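Local coordinates for protein DegQ (Legionella fallonii, PDB 3PV2) that probably degrades and chaperones misfolded proteins as an HtrA-family serine protease with two PDZ domains, assembling into large 12-meric particles, at residues H256-M260 with A348-I353; D304-N310 with V333-R339; V385-V391 with R405-I411. All blocks are in the same frame, centred on the assembly; numbering follows the deposited sequence.

From the N terminus the chain first builds the trypsin-like protease domain, whose last helix, 239-252, leads into 256-260, the entry to the first PDZ domain. Contact 1 pairs this entry with the exit at 348-353, closing a loop of 87 residues. Contact 2 lies within that loop: it joins 304-310 to 333-339, neighbouring strands of the same domain, and closes a loop of 22 residues. The two contacts touch, Ala348 O lying 2.7 Å from Val333 N, because strands 332-339 and 342-349 are adjacent in one sheet. Contact 3 follows in series after helix 353-362, pairing 385-391 with 405-411 in the second PDZ domain around a loop of 13 residues.

Contact 1: residues H256-M260 with A348-I353; sequences HRGLM and AVVTDI
With CG of both His256 (chi1 -175°) and Asp352 (chi1 -171°) anti to the backbone N, the imidazole and the carboxylate come together between the two segments. His256 NE2 donates to Asp352 OD2 at 2.7 Å, nearly in line with the C-O bond of the acceptor. The carboxylate sits at the edge of the ring with the two planes only 22° apart, so the pair is almost flat. The other oxygen, OD1, caps the backbone N of Ser355 at the start of helix 353-362; one aspartate thus serves the histidine and the helix N terminus together, which would probably favour its charged form. A water ties the same corner, donating to Arg257 O and accepting from Ile353 N at 2.6 Å.

Further along, Leu259 and Thr351 form a single antiparallel bridge. Leu259 N reaches Thr351 O at 2.6 Å, and Thr351 N returns to Leu259 O at 3.2 Å, in the carbonyl plane on a lone pair. Gly258 lies against this bridge, its CA 3.2 Å from Thr351 O and also packed on Val350 CG1.

Apolar contact comes from Met260 and Leu259. Bent at chi2 and chi3, Met260 curls back to lay SD on Ala348 CB at 3.7 Å and its methyl CE on Val350 CG2 at 3.9 Å, Met260 and Val350 crossing at about a right angle; Val333 of strand 332-339 touches both Met260 and Val350. Leu259 CB packs on Ile353 CG1 at 4.2 Å. Ile353 turns CD1 to Arg257 O, while the guanidinium of Arg257 leads away to salt bridges with Glu124 and Asp122. The segments entering and leaving the first PDZ domain thus meet at a single antiparallel bridge, between the trypsin-like protease domain and helix 353-362, which leads to the second PDZ domain.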
loop_
_atom_site.group_PDB
_atom_site.type_symbol
_atom_site.label_atom_id
_atom_site.label_comp_id
_atom_site.label_asym_id
_atom_site.label_seq_id
_atom_site.Cartn_x
_atom_site.Cartn_y
_atom_site.Cartn_z
ATOM N N HIS B 256 21.138 46.655 -16.170
ATOM C CA HIS B 256 20.751 47.177 -14.870
ATOM C C HIS B 256 19.463 47.973 -15.053
ATOM O O HIS B 256 19.495 49.121 -15.446
ATOM C CB HIS B 256 21.843 48.030 -14.268
ATOM C CG HIS B 256 21.526 48.483 -12.874
ATOM N ND1 HIS B 256 22.036 47.864 -11.753
ATOM C CD2 HIS B 256 20.718 49.472 -12.421
ATOM C CE1 HIS B 256 21.567 48.459 -10.671
ATOM N NE2 HIS B 256 20.769 49.441 -11.050
ATOM N N ARG B 257 18.335 47.333 -14.784
ATOM C CA ARG B 257 17.037 47.943 -14.953
ATOM C C ARG B 257 16.740 49.006 -13.899
ATOM O O ARG B 257 17.030 48.817 -12.707
ATOM C CB ARG B 257 15.956 46.885 -14.864
ATOM C CG ARG B 257 15.883 46.030 -16.061
ATOM C CD ARG B 257 14.962 44.878 -15.845
ATOM N NE ARG B 257 14.843 44.131 -17.083
ATOM C CZ ARG B 257 15.698 43.211 -17.520
ATOM N NH1 ARG B 257 16.758 42.876 -16.805
ATOM N NH2 ARG B 257 15.479 42.614 -18.688
ATOM N N GLY B 258 16.174 50.118 -14.354
ATOM C CA GLY B 258 15.841 51.208 -13.471
ATOM C C GLY B 258 14.336 51.375 -13.429
ATOM O O GLY B 258 13.575 50.548 -13.932
ATOM N N LEU B 259 13.934 52.508 -12.893
ATOM C CA LEU B 259 12.567 52.750 -12.567
ATOM C C LEU B 259 12.048 53.944 -13.336
ATOM O O LEU B 259 12.725 54.966 -13.464
ATOM C CB LEU B 259 12.482 53.060 -11.101
ATOM C CG LEU B 259 11.084 53.409 -10.644
ATOM C CD1 LEU B 259 10.169 52.280 -11.129
ATOM C CD2 LEU B 259 11.015 53.613 -9.145
ATOM N N MET B 260 10.822 53.807 -13.815
ATOM C CA MET B 260 10.066 54.936 -14.349
ATOM C C MET B 260 8.747 55.191 -13.591
ATOM O O MET B 260 8.388 56.328 -13.370
ATOM C CB MET B 260 9.828 54.716 -15.805
ATOM C CG MET B 260 8.993 55.810 -16.438
ATOM S SD MET B 260 9.983 57.279 -16.595
ATOM C CE MET B 260 11.283 56.627 -17.690
ATOM N N ALA B 348 11.506 62.656 -18.567
ATOM C CA ALA B 348 11.652 61.927 -17.336
ATOM C C ALA B 348 13.097 61.372 -17.196
ATOM O O ALA B 348 13.762 61.059 -18.179
ATOM C CB ALA B 348 10.624 60.811 -17.269
ATOM N N VAL B 349 13.574 61.274 -15.957
ATOM C CA VAL B 349 14.908 60.692 -15.667
ATOM C C VAL B 349 14.765 59.318 -14.988
ATOM O O VAL B 349 14.124 59.227 -13.979
ATOM C CB VAL B 349 15.787 61.697 -14.858
ATOM C CG1 VAL B 349 17.167 61.086 -14.495
ATOM C CG2 VAL B 349 16.043 62.981 -15.683
ATOM N N VAL B 350 15.289 58.256 -15.582
ATOM C CA VAL B 350 15.192 56.927 -15.014
ATOM C C VAL B 350 16.034 56.859 -13.754
ATOM O O VAL B 350 17.165 57.343 -13.764
ATOM C CB VAL B 350 15.774 55.872 -15.954
ATOM C CG1 VAL B 350 15.720 54.479 -15.316
ATOM C CG2 VAL B 350 15.063 55.877 -17.326
ATOM N N THR B 351 15.498 56.276 -12.691
ATOM C CA THR B 351 16.211 56.175 -11.445
ATOM C C THR B 351 16.452 54.740 -11.052
ATOM O O THR B 351 15.794 53.800 -11.544
ATOM C CB THR B 351 15.486 56.898 -10.251
ATOM O OG1 THR B 351 14.146 56.401 -10.087
ATOM C CG2 THR B 351 15.464 58.390 -10.485
ATOM N N ASP B 352 17.397 54.591 -10.134
ATOM C CA ASP B 352 17.699 53.317 -9.526
ATOM C C ASP B 352 16.571 52.922 -8.579
ATOM O O ASP B 352 16.124 53.746 -7.787
ATOM C CB ASP B 352 19.035 53.367 -8.777
ATOM C CG ASP B 352 19.474 51.993 -8.335
ATOM O OD1 ASP B 352 19.299 51.660 -7.144
ATOM O OD2 ASP B 352 19.941 51.223 -9.206
ATOM N N ILE B 353 16.140 51.666 -8.683
ATOM C CA ILE B 353 14.913 51.143 -8.030
ATOM C C ILE B 353 15.157 51.189 -6.537
ATOM O O ILE B 353 14.324 51.630 -5.758
ATOM C CB ILE B 353 14.581 49.677 -8.460
ATOM C CG1 ILE B 353 14.494 49.562 -9.990
ATOM C CG2 ILE B 353 13.253 49.179 -7.837
ATOM C CD1 ILE B 353 14.673 48.132 -10.547
HETATM O O HOH W 1 17.659 50.210 -10.279
#

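Contact 2: residues D304-N310 with V333-R339; sequences DIITQIN and VKIIVER
Strands 305-309 and 333-339 run antiparallel at 144°, paired Ile305 with Glu338 and Ile306 with Val337 before a classic beta bulge moves the register by one residue. At the bulge Thr307 and Gln308 both face Ile336, whose O accepts from Thr307 N at 2.9 Å and more weakly from Gln308 N. Arg339, extended through chi2 and bent at chi3 (-51°), presents its side to Asp304: NE reaches OD1 and NH2 reaches OD2, each at 2.8 Å, with carboxylate and guanidinium planes 15° apart. Second partners, Lys301 N for OD2 and Gly299 O for NH2, tie this salt bridge to the loop after helix 294-298. The strands belong to the antiparallel sheet of the first PDZ domain, flanked by strands 284-289 and 342-349. On the face of Ile306, Ile309, Ile335 and Val337, Ile306 CG1 meets Val337 CG1 at 3.7 Å and Ile309 packs on helix 318-325. The reverse face has the Gln308 and Ile336 side chains side by side, CB to CB 3.8 Å, and a water linking Thr307 OG1 to Glu338 OE2. At the far end Asn310 OD1 accepts from Lys334 N at 2.9 Å, while Asn310 N donates to Lys334 O.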
loop_
_atom_site.group_PDB
_atom_site.type_symbol
_atom_site.label_atom_id
_atom_site.label_comp_id
_atom_site.label_asym_id
_atom_site.label_seq_id
_atom_site.Cartn_x
_atom_site.Cartn_y
_atom_site.Cartn_z
ATOM N N ASP B 304 -3.441 59.581 -20.040
ATOM C CA ASP B 304 -2.566 59.866 -21.108
ATOM C C ASP B 304 -2.327 58.650 -22.028
ATOM O O ASP B 304 -2.223 57.514 -21.572
ATOM C CB ASP B 304 -1.189 60.353 -20.612
ATOM C CG ASP B 304 -1.228 61.684 -19.923
ATOM O OD1 ASP B 304 -2.292 62.362 -19.849
ATOM O OD2 ASP B 304 -0.148 62.068 -19.415
ATOM N N ILE B 305 -2.187 58.914 -23.318
ATOM C CA ILE B 305 -1.802 57.882 -24.259
ATOM C C ILE B 305 -0.364 58.182 -24.719
ATOM O O ILE B 305 -0.112 59.248 -25.361
ATOM C CB ILE B 305 -2.710 57.920 -25.486
ATOM C CG1 ILE B 305 -4.204 57.828 -25.140
ATOM C CG2 ILE B 305 -2.367 56.769 -26.465
ATOM C CD1 ILE B 305 -4.512 56.640 -24.508
ATOM N N ILE B 306 0.550 57.243 -24.491
ATOM C CA ILE B 306 1.904 57.433 -24.894
ATOM C C ILE B 306 2.034 57.107 -26.361
ATOM O O ILE B 306 1.660 56.016 -26.780
ATOM C CB ILE B 306 2.878 56.532 -24.098
ATOM C CG1 ILE B 306 2.979 56.993 -22.652
ATOM C CG2 ILE B 306 4.236 56.542 -24.802
ATOM C CD1 ILE B 306 3.502 55.878 -21.667
ATOM N N THR B 307 2.465 58.052 -27.166
ATOM C CA THR B 307 2.652 57.774 -28.613
ATOM C C THR B 307 4.119 57.685 -29.074
ATOM O O THR B 307 4.409 57.269 -30.214
ATOM C CB THR B 307 1.924 58.792 -29.454
ATOM O OG1 THR B 307 2.427 60.089 -29.140
ATOM C CG2 THR B 307 0.459 58.755 -29.141
ATOM N N GLN B 308 5.042 58.045 -28.198
ATOM C CA GLN B 308 6.454 58.036 -28.498
ATOM C C GLN B 308 7.307 58.102 -27.246
ATOM O O GLN B 308 7.078 58.944 -26.335
ATOM C CB GLN B 308 6.853 59.253 -29.323
ATOM C CG GLN B 308 8.021 58.968 -30.260
ATOM C CD GLN B 308 8.392 60.162 -31.204
ATOM O OE1 GLN B 308 9.507 60.741 -31.117
ATOM N NE2 GLN B 308 7.474 60.515 -32.091
ATOM N N ILE B 309 8.324 57.258 -27.249
ATOM C CA ILE B 309 9.370 57.262 -26.215
ATOM C C ILE B 309 10.745 57.400 -26.940
ATOM O O ILE B 309 11.103 56.543 -27.774
ATOM C CB ILE B 309 9.317 55.968 -25.423
ATOM C CG1 ILE B 309 8.027 55.929 -24.591
ATOM C CG2 ILE B 309 10.560 55.823 -24.504
ATOM C CD1 ILE B 309 7.866 54.696 -23.818
ATOM N N ASN B 310 11.461 58.482 -26.642
ATOM C CA ASN B 310 12.693 58.854 -27.368
ATOM C C ASN B 310 12.439 58.888 -28.865
ATOM O O ASN B 310 11.662 59.693 -29.320
ATOM C CB ASN B 310 13.867 57.934 -26.988
ATOM C CG ASN B 310 14.327 58.133 -25.541
ATOM O OD1 ASN B 310 14.142 59.208 -24.967
ATOM N ND2 ASN B 310 14.889 57.076 -24.934
ATOM N N VAL B 333 14.732 60.471 -20.676
ATOM C CA VAL B 333 13.861 59.943 -21.699
ATOM C C VAL B 333 12.737 60.903 -22.083
ATOM O O VAL B 333 12.120 61.558 -21.214
ATOM C CB VAL B 333 13.309 58.527 -21.367
ATOM C CG1 VAL B 333 13.417 58.202 -19.904
ATOM C CG2 VAL B 333 11.929 58.368 -21.886
ATOM N N LYS B 334 12.527 60.986 -23.401
ATOM C CA LYS B 334 11.549 61.883 -23.960
ATOM C C LYS B 334 10.247 61.084 -24.118
ATOM O O LYS B 334 10.268 60.013 -24.670
ATOM C CB LYS B 334 12.036 62.417 -25.299
ATOM C CG LYS B 334 10.981 63.042 -26.161
ATOM C CD LYS B 334 11.582 63.700 -27.376
ATOM C CE LYS B 334 10.591 63.723 -28.497
ATOM N NZ LYS B 334 11.188 64.145 -29.805
ATOM N N ILE B 335 9.141 61.594 -23.613
ATOM C CA ILE B 335 7.856 60.867 -23.747
ATOM C C ILE B 335 6.817 61.764 -24.367
ATOM O O ILE B 335 6.579 62.835 -23.873
ATOM C CB ILE B 335 7.315 60.340 -22.391
ATOM C CG1 ILE B 335 8.336 59.446 -21.669
ATOM C CG2 ILE B 335 6.086 59.531 -22.652
ATOM C CD1 ILE B 335 8.115 59.328 -20.100
ATOM N N ILE B 336 6.204 61.347 -25.465
ATOM C CA ILE B 336 5.207 62.188 -26.119
ATOM C C ILE B 336 3.879 61.526 -25.847
ATOM O O ILE B 336 3.758 60.362 -26.072
ATOM C CB ILE B 336 5.464 62.351 -27.663
ATOM C CG1 ILE B 336 6.747 63.162 -27.916
ATOM C CG2 ILE B 336 4.290 63.092 -28.387
ATOM C CD1 ILE B 336 7.002 63.382 -29.414
ATOM N N VAL B 337 2.913 62.264 -25.321
ATOM C CA VAL B 337 1.574 61.710 -25.014
ATOM C C VAL B 337 0.483 62.548 -25.678
ATOM O O VAL B 337 0.686 63.634 -26.119
ATOM C CB VAL B 337 1.276 61.563 -23.475
ATOM C CG1 VAL B 337 2.332 60.584 -22.754
ATOM C CG2 VAL B 337 1.265 62.889 -22.827
ATOM N N GLU B 338 -0.696 61.969 -25.738
ATOM C CA GLU B 338 -1.883 62.689 -26.102
ATOM C C GLU B 338 -2.675 62.784 -24.824
ATOM O O GLU B 338 -2.928 61.786 -24.191
ATOM C CB GLU B 338 -2.731 61.925 -27.123
ATOM C CG GLU B 338 -2.207 61.925 -28.527
ATOM C CD GLU B 338 -2.499 63.193 -29.268
ATOM O OE1 GLU B 338 -3.575 63.802 -29.143
ATOM O OE2 GLU B 338 -1.617 63.599 -30.013
ATOM N N ARG B 339 -3.105 63.972 -24.460
ATOM C CA ARG B 339 -3.960 64.115 -23.346
ATOM C C ARG B 339 -5.180 64.894 -23.713
ATOM O O ARG B 339 -5.082 66.064 -23.908
ATOM C CB ARG B 339 -3.209 64.837 -22.204
ATOM C CG ARG B 339 -4.105 65.222 -20.995
ATOM C CD ARG B 339 -3.256 65.919 -19.826
ATOM N NE ARG B 339 -2.080 65.113 -19.479
ATOM C CZ ARG B 339 -1.018 65.532 -18.804
ATOM N NH1 ARG B 339 -0.933 66.780 -18.361
ATOM N NH2 ARG B 339 -0.013 64.690 -18.590
HETATM O O HOH W 2 1.087 62.131 -30.338
#

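Contact 3: residues V385-V391 with R405-I411; sequences VIGVQVV and RPGDIII
Val390 O accepts from Gly407 N at 2.7 Å, with a CA-H...O contact from Pro406 CA at 3.4 Å; together with the bond from Val390 N to Asp408 O, 2.8 Å long and almost straight (173°), it fastens the type II turn from Arg405 to Asp408 to the strand. The turn is braced from within by Arg405 N, which approaches Asp408 OD2 from above the carboxylate plane; the same oxygen has a salt bridge with Arg441. Gly407 adopts a positive phi, a backbone shape that calls for glycine.

Beyond the turn, Val388 and Ile410 exchange both backbone bonds as a hydrogen-bonded antiparallel pair. Gln389 stands opposite Ile409: with chi1 at -48° and chi2 at -50°, the isoleucine brings CD1 back to Gln389 CB at 3.6 Å and along the aliphatic part of that side chain. The amide passes on, OE1 to Arg373 and NE2 to a water that donates to Gly407 O.

Val390 CG2 meets Ile410 CD1 at 3.9 Å. Where the strand turns its corner at Gly387, Val385 CG1 reaches CG2 of both Ile409 and Ile411. Strands 384-393 and 409-413 are neighbours in the antiparallel sheet of the second PDZ domain, with Leu424 of helix 421-428 packing on Val388 and Ile410, as in the PDZ fold.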
loop_
_atom_site.group_PDB
_atom_site.type_symbol
_atom_site.label_atom_id
_atom_site.label_comp_id
_atom_site.label_asym_id
_atom_site.label_seq_id
_atom_site.Cartn_x
_atom_site.Cartn_y
_atom_site.Cartn_z
ATOM N N VAL B 385 -13.204 51.370 20.525
ATOM C CA VAL B 385 -11.846 51.516 19.992
ATOM C C VAL B 385 -11.876 52.498 18.820
ATOM O O VAL B 385 -12.558 52.236 17.824
ATOM C CB VAL B 385 -11.284 50.158 19.574
ATOM C CG1 VAL B 385 -9.934 50.321 18.914
ATOM C CG2 VAL B 385 -11.095 49.293 20.824
ATOM N N ILE B 386 -11.078 53.580 18.938
ATOM C CA ILE B 386 -10.893 54.597 17.918
ATOM C C ILE B 386 -9.437 54.695 17.583
ATOM O O ILE B 386 -8.561 54.759 18.478
ATOM C CB ILE B 386 -11.344 55.956 18.403
ATOM C CG1 ILE B 386 -12.848 55.956 18.624
ATOM C CG2 ILE B 386 -11.139 56.961 17.331
ATOM C CD1 ILE B 386 -13.374 57.129 19.579
ATOM N N GLY B 387 -9.108 54.651 16.301
ATOM C CA GLY B 387 -7.696 54.548 15.988
ATOM C C GLY B 387 -7.523 54.373 14.509
ATOM O O GLY B 387 -8.423 54.663 13.736
ATOM N N VAL B 388 -6.344 53.910 14.150
ATOM C CA VAL B 388 -6.011 53.684 12.739
ATOM C C VAL B 388 -5.658 52.240 12.607
ATOM O O VAL B 388 -4.742 51.753 13.298
ATOM C CB VAL B 388 -4.821 54.550 12.295
ATOM C CG1 VAL B 388 -4.266 54.072 10.922
ATOM C CG2 VAL B 388 -5.280 55.999 12.175
ATOM N N GLN B 389 -6.373 51.535 11.755
ATOM C CA GLN B 389 -6.134 50.139 11.521
ATOM C C GLN B 389 -5.078 49.955 10.516
ATOM O O GLN B 389 -5.090 50.623 9.457
ATOM C CB GLN B 389 -7.404 49.487 11.022
ATOM C CG GLN B 389 -7.305 48.067 10.643
ATOM C CD GLN B 389 -8.669 47.492 10.338
ATOM O OE1 GLN B 389 -9.351 47.930 9.402
ATOM N NE2 GLN B 389 -9.068 46.531 11.102
ATOM N N VAL B 390 -4.149 49.032 10.795
ATOM C CA VAL B 390 -3.090 48.724 9.816
ATOM C C VAL B 390 -3.626 47.560 8.970
ATOM O O VAL B 390 -3.763 46.438 9.436
ATOM C CB VAL B 390 -1.811 48.272 10.476
ATOM C CG1 VAL B 390 -0.768 47.894 9.401
ATOM C CG2 VAL B 390 -1.275 49.374 11.494
ATOM N N VAL B 391 -3.964 47.835 7.725
ATOM C CA VAL B 391 -4.593 46.866 6.878
ATOM C C VAL B 391 -3.497 46.038 6.270
ATOM O O VAL B 391 -3.710 44.891 5.974
ATOM C CB VAL B 391 -5.279 47.660 5.704
ATOM C CG1 VAL B 391 -5.869 46.711 4.554
ATOM C CG2 VAL B 391 -6.349 48.538 6.282
ATOM N N ARG B 405 1.794 44.427 12.870
ATOM C CA ARG B 405 1.284 43.467 11.895
ATOM C C ARG B 405 -0.138 43.827 11.408
ATOM O O ARG B 405 -0.923 44.496 12.132
ATOM C CB ARG B 405 1.210 42.082 12.561
ATOM C CG ARG B 405 2.570 41.461 12.935
ATOM C CD ARG B 405 3.371 41.013 11.722
ATOM N NE ARG B 405 4.688 40.488 12.113
ATOM C CZ ARG B 405 5.773 41.207 12.358
ATOM N NH1 ARG B 405 5.782 42.551 12.268
ATOM N NH2 ARG B 405 6.885 40.567 12.655
ATOM N N PRO B 406 -0.478 43.363 10.200
ATOM C CA PRO B 406 -1.784 43.626 9.655
ATOM C C PRO B 406 -2.830 43.314 10.676
ATOM O O PRO B 406 -2.686 42.351 11.435
ATOM C CB PRO B 406 -1.871 42.674 8.457
ATOM C CG PRO B 406 -0.355 42.580 7.992
ATOM C CD PRO B 406 0.355 42.505 9.327
ATOM N N GLY B 407 -3.883 44.133 10.750
ATOM C CA GLY B 407 -4.874 43.903 11.801
ATOM C C GLY B 407 -4.709 44.698 13.052
ATOM O O GLY B 407 -5.689 44.868 13.752
ATOM N N ASP B 408 -3.475 45.142 13.364
ATOM C CA ASP B 408 -3.235 46.019 14.463
ATOM C C ASP B 408 -4.011 47.330 14.403
ATOM O O ASP B 408 -4.162 47.893 13.314
ATOM C CB ASP B 408 -1.746 46.325 14.547
ATOM C CG ASP B 408 -0.928 45.182 15.121
ATOM O OD1 ASP B 408 -1.511 44.161 15.549
ATOM O OD2 ASP B 408 0.349 45.297 15.167
ATOM N N ILE B 409 -4.530 47.805 15.538
ATOM C CA ILE B 409 -5.088 49.101 15.590
ATOM C C ILE B 409 -4.165 50.014 16.358
ATOM O O ILE B 409 -3.883 49.773 17.541
ATOM C CB ILE B 409 -6.491 49.169 16.278
ATOM C CG1 ILE B 409 -7.472 48.091 15.753
ATOM C CG2 ILE B 409 -7.093 50.570 16.118
ATOM C CD1 ILE B 409 -7.584 48.001 14.315
ATOM N N ILE B 410 -3.687 51.085 15.714
ATOM C CA ILE B 410 -2.920 52.126 16.380
ATOM C C ILE B 410 -3.848 53.085 17.103
ATOM O O ILE B 410 -4.646 53.808 16.488
ATOM C CB ILE B 410 -2.075 52.888 15.438
ATOM C CG1 ILE B 410 -1.066 51.934 14.804
ATOM C CG2 ILE B 410 -1.243 54.000 16.157
ATOM C CD1 ILE B 410 -0.402 52.566 13.495
ATOM N N ILE B 411 -3.799 53.006 18.420
ATOM C CA ILE B 411 -4.708 53.806 19.243
ATOM C C ILE B 411 -4.076 55.017 19.925
ATOM O O ILE B 411 -4.802 55.888 20.367
ATOM C CB ILE B 411 -5.433 52.965 20.287
ATOM C CG1 ILE B 411 -4.452 52.353 21.257
ATOM C CG2 ILE B 411 -6.236 51.853 19.614
ATOM C CD1 ILE B 411 -5.258 51.865 22.606
HETATM O O HOH W 3 -8.081 45.033 12.856
#